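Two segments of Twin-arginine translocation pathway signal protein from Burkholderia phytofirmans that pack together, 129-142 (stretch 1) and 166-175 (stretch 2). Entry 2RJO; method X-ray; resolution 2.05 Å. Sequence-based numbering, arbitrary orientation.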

# COMPACT_ATOMS: atom_id res chain seq x y z
N LEU A 129 19.31 -2.39 -3.39
CA LEU A 129 19.63 -1.66 -4.61
C LEU A 129 21.09 -1.18 -4.59
O LEU A 129 21.81 -1.33 -5.58
N PHE A 130 21.52 -0.62 -3.47
CA PHE A 130 22.88 -0.13 -3.38
C PHE A 130 23.90 -1.26 -3.42
O PHE A 130 25.01 -1.07 -3.89
N LYS A 131 23.52 -2.43 -2.92
CA LYS A 131 24.45 -3.55 -2.96
C LYS A 131 24.66 -3.88 -4.43
O LYS A 131 25.79 -4.05 -4.89
N SER A 132 23.56 -3.96 -5.17
CA SER A 132 23.63 -4.28 -6.59
C SER A 132 24.52 -3.32 -7.34
O SER A 132 25.13 -3.70 -8.34
N MSE A 133 24.60 -2.08 -6.87
CA MSE A 133 25.42 -1.06 -7.52
C MSE A 133 26.88 -1.11 -7.07
O MSE A 133 27.70 -0.31 -7.52
N GLY A 134 27.20 -2.04 -6.18
CA GLY A 134 28.56 -2.12 -5.68
C GLY A 134 28.74 -1.06 -4.60
O GLY A 134 29.86 -0.71 -4.23
N GLY A 135 27.62 -0.52 -4.13
CA GLY A 135 27.65 0.49 -3.08
C GLY A 135 28.12 1.87 -3.50
O GLY A 135 28.28 2.76 -2.67
N LYS A 136 28.32 2.06 -4.80
CA LYS A 136 28.81 3.33 -5.32
C LYS A 136 28.04 3.65 -6.61
O LYS A 136 27.71 2.74 -7.37
N GLY A 137 27.76 4.92 -6.85
CA GLY A 137 27.05 5.26 -8.06
C GLY A 137 25.92 6.24 -7.86
O GLY A 137 25.50 6.51 -6.73
N GLY A 138 25.41 6.77 -8.97
CA GLY A 138 24.34 7.73 -8.91
C GLY A 138 22.98 7.08 -8.89
O GLY A 138 22.72 6.14 -9.64
N VAL A 139 22.10 7.60 -8.05
CA VAL A 139 20.75 7.05 -7.92
C VAL A 139 19.65 8.09 -8.00
O VAL A 139 19.76 9.16 -7.42
N VAL A 140 18.60 7.77 -8.74
CA VAL A 140 17.44 8.66 -8.84
C VAL A 140 16.32 7.95 -8.09
O VAL A 140 16.28 6.72 -8.08
N ALA A 141 15.42 8.70 -7.45
CA ALA A 141 14.33 8.09 -6.69
C ALA A 141 12.96 8.71 -6.96
O ALA A 141 12.82 9.94 -7.05
N LEU A 142 11.96 7.85 -7.08
CA LEU A 142 10.59 8.25 -7.36
C LEU A 142 9.72 8.04 -6.12
O LEU A 142 9.66 6.94 -5.59
N PRO A 166 27.71 6.02 2.00
CA PRO A 166 28.17 7.33 1.53
C PRO A 166 28.72 7.30 0.11
O PRO A 166 28.94 8.34 -0.50
N GLY A 167 28.91 6.09 -0.41
CA GLY A 167 29.41 5.96 -1.76
C GLY A 167 28.31 6.16 -2.78
O GLY A 167 28.57 6.23 -3.97
N ILE A 168 27.06 6.23 -2.31
CA ILE A 168 25.91 6.42 -3.19
C ILE A 168 25.57 7.91 -3.26
O ILE A 168 25.48 8.58 -2.24
N GLN A 169 25.38 8.42 -4.47
CA GLN A 169 25.04 9.83 -4.65
C GLN A 169 23.60 9.93 -5.14
O GLN A 169 23.26 9.43 -6.21
N LEU A 170 22.75 10.56 -4.33
CA LEU A 170 21.34 10.74 -4.69
C LEU A 170 21.24 11.84 -5.72
O LEU A 170 21.32 13.03 -5.39
N LEU A 171 21.06 11.46 -6.98
CA LEU A 171 20.98 12.45 -8.04
C LEU A 171 19.76 13.36 -7.98
O LEU A 171 19.90 14.57 -8.18
N ASP A 172 18.59 12.80 -7.71
CA ASP A 172 17.37 13.60 -7.66
C ASP A 172 16.12 12.83 -7.23
O ASP A 172 15.86 11.74 -7.72
N PHE A 173 15.35 13.40 -6.31
CA PHE A 173 14.13 12.76 -5.84
C PHE A 173 12.95 13.49 -6.44
O PHE A 173 12.89 14.72 -6.40
N GLN A 174 12.00 12.74 -7.00
CA GLN A 174 10.81 13.32 -7.61
C GLN A 174 9.56 12.51 -7.28
O GLN A 174 9.59 11.28 -7.24
N VAL A 175 8.46 13.22 -7.06
CA VAL A 175 7.19 12.61 -6.74
C VAL A 175 6.45 12.25 -8.03
O VAL A 175 6.34 13.09 -8.94

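The parallel pairing of strands 137-142 and 168-175 is interrupted at Leu171, whose phi/psi of -66/-44 are helical rather than extended. The ladder therefore slips by one residue: Val139 N donates to Gln169 O (2.8 Å) and Val139 O accepts from Leu171 N (2.7 Å), whereas Ala141 N bonds to Asp172 O (3.1 Å) and Ala141 O receives Gln174 N (2.9 Å). The CA-to-CB bond of Leu171 consequently points toward stretch 1. With chi1 m and chi2 t, its side chain lies over Gly138, Leu171 CD1 3.8 Å from Gly138 CA; an ideal CB on Gly138 would be 2.8 Å from Leu171 CD1, a clash. Leu171 CB also meets Val140 CG1 (chi1 m) at 3.9 Å.

On the face carrying Val139, Ala141, Ile168, Leu170 and Phe173, Ile168 has the largest area covered by the other stretch. Its m,m rotamer brings Ile168 CG2 to 3.5 Å from Val139 CG2 (chi1 t) and Ile168 CD1 to 4.0 Å from SE of selenomethionine Met133. Phe130 (chi1 m), from the preceding helix, offers a ring face: Ile168 CG1 sits 3.9 Å from the centroid of the Phe130 ring in a CH-pi contact. Farther along, the small Ala141 CB approaches the edge of the Phe173 ring, 3.6 Å from Phe173 CD1 (chi1 t), and lies 4.3 Å from Leu170 CD1 (t,p).

Direct polar links across the contact are all backbone to backbone. Where the strands begin, Gly137 N donates to Gly167 O (3.3 Å), and a water bridges the neighbouring loops, donating to Gly135 O (2.5 Å) and accepting from Gly167 N (3.1 Å). Gly167 leaves room here, since an ideal CB would lie 2.7 Å from Gly135 O. The ends of the Gln169 and Gln174 side chains lead away from stretch 1, and Asp172 OD2 is bonded elsewhere in the structure.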

# COMPACT_ATOMS: atom_id res chain seq x y z
CB LEU A 129 18.69 -0.46 -4.75
CG LEU A 129 18.99 0.49 -5.91
CD1 LEU A 129 18.71 -0.21 -7.24
CD2 LEU A 129 18.15 1.75 -5.78
CB PHE A 130 23.07 0.70 -2.10
CG PHE A 130 22.14 1.87 -1.99
CD1 PHE A 130 21.61 2.49 -3.14
CD2 PHE A 130 21.79 2.38 -0.74
CE1 PHE A 130 20.76 3.59 -3.03
CE2 PHE A 130 20.93 3.49 -0.63
CZ PHE A 130 20.42 4.09 -1.78
CB LYS A 131 23.87 -4.79 -2.25
CG LYS A 131 23.54 -4.60 -0.78
CD LYS A 131 24.74 -4.09 0.01
CE LYS A 131 24.54 -4.27 1.52
NZ LYS A 131 24.63 -5.70 1.91
CB SER A 132 22.23 -4.24 -7.21
OG SER A 132 21.42 -5.29 -6.72
CB MSE A 133 24.85 0.33 -7.21
CG MSE A 133 23.48 0.63 -7.81
SE MSE A 133 22.74 2.09 -7.03
CE MSE A 133 21.17 1.90 -7.42
CB LYS A 136 30.31 3.21 -5.62
CG LYS A 136 31.01 4.49 -6.03
CD LYS A 136 32.50 4.23 -6.33
CE LYS A 136 32.70 3.39 -7.60
NZ LYS A 136 32.44 4.17 -8.86
CB VAL A 139 20.61 6.32 -6.58
CG1 VAL A 139 19.25 5.66 -6.50
CG2 VAL A 139 21.73 5.31 -6.42
CB VAL A 140 17.02 8.92 -10.31
CG1 VAL A 140 18.04 9.79 -11.00
CG2 VAL A 140 16.85 7.61 -11.06
CB ALA A 141 14.65 8.15 -5.21
CB LEU A 142 10.03 7.43 -8.52
CG LEU A 142 10.69 7.67 -9.88
CD1 LEU A 142 10.54 6.43 -10.75
CD2 LEU A 142 10.08 8.90 -10.54
CB PRO A 166 29.22 7.73 2.57
CG PRO A 166 29.71 6.41 3.10
CD PRO A 166 28.45 5.60 3.21
CB ILE A 168 24.66 5.66 -2.66
CG1 ILE A 168 24.90 4.16 -2.73
CG2 ILE A 168 23.44 6.02 -3.48
CD1 ILE A 168 24.97 3.63 -4.14
CB GLN A 169 26.02 10.49 -5.64
CG GLN A 169 25.45 11.59 -6.55
CD GLN A 169 25.56 13.01 -5.99
OE1 GLN A 169 24.90 13.37 -5.00
NE2 GLN A 169 26.38 13.84 -6.64
CB LEU A 170 20.52 11.12 -3.46
CG LEU A 170 19.01 11.22 -3.68
CD1 LEU A 170 18.44 9.87 -4.08
CD2 LEU A 170 18.35 11.72 -2.40
CB LEU A 171 21.06 11.76 -9.40
CG LEU A 171 22.31 10.91 -9.60
CD1 LEU A 171 22.27 10.22 -10.96
CD2 LEU A 171 23.54 11.79 -9.48
CB ASP A 172 17.11 14.23 -9.03
CG ASP A 172 15.90 15.15 -9.04
OD1 ASP A 172 15.73 15.91 -8.07
OD2 ASP A 172 15.13 15.13 -10.03
CB PHE A 173 14.03 12.83 -4.32
CG PHE A 173 12.84 12.12 -3.74
CD1 PHE A 173 12.86 10.74 -3.56
CD2 PHE A 173 11.69 12.82 -3.39
CE1 PHE A 173 11.74 10.06 -3.04
CE2 PHE A 173 10.56 12.16 -2.87
CZ PHE A 173 10.59 10.79 -2.70
CB GLN A 174 10.97 13.39 -9.12
CG GLN A 174 11.93 14.46 -9.60
CD GLN A 174 11.34 15.85 -9.53
OE1 GLN A 174 10.32 16.14 -10.16
NE2 GLN A 174 11.98 16.73 -8.78
CB VAL A 175 6.34 13.58 -5.92
CG1 VAL A 175 4.91 13.06 -5.78
CG2 VAL A 175 6.98 13.80 -4.56
O HOH W 1 28.69 2.97 -0.23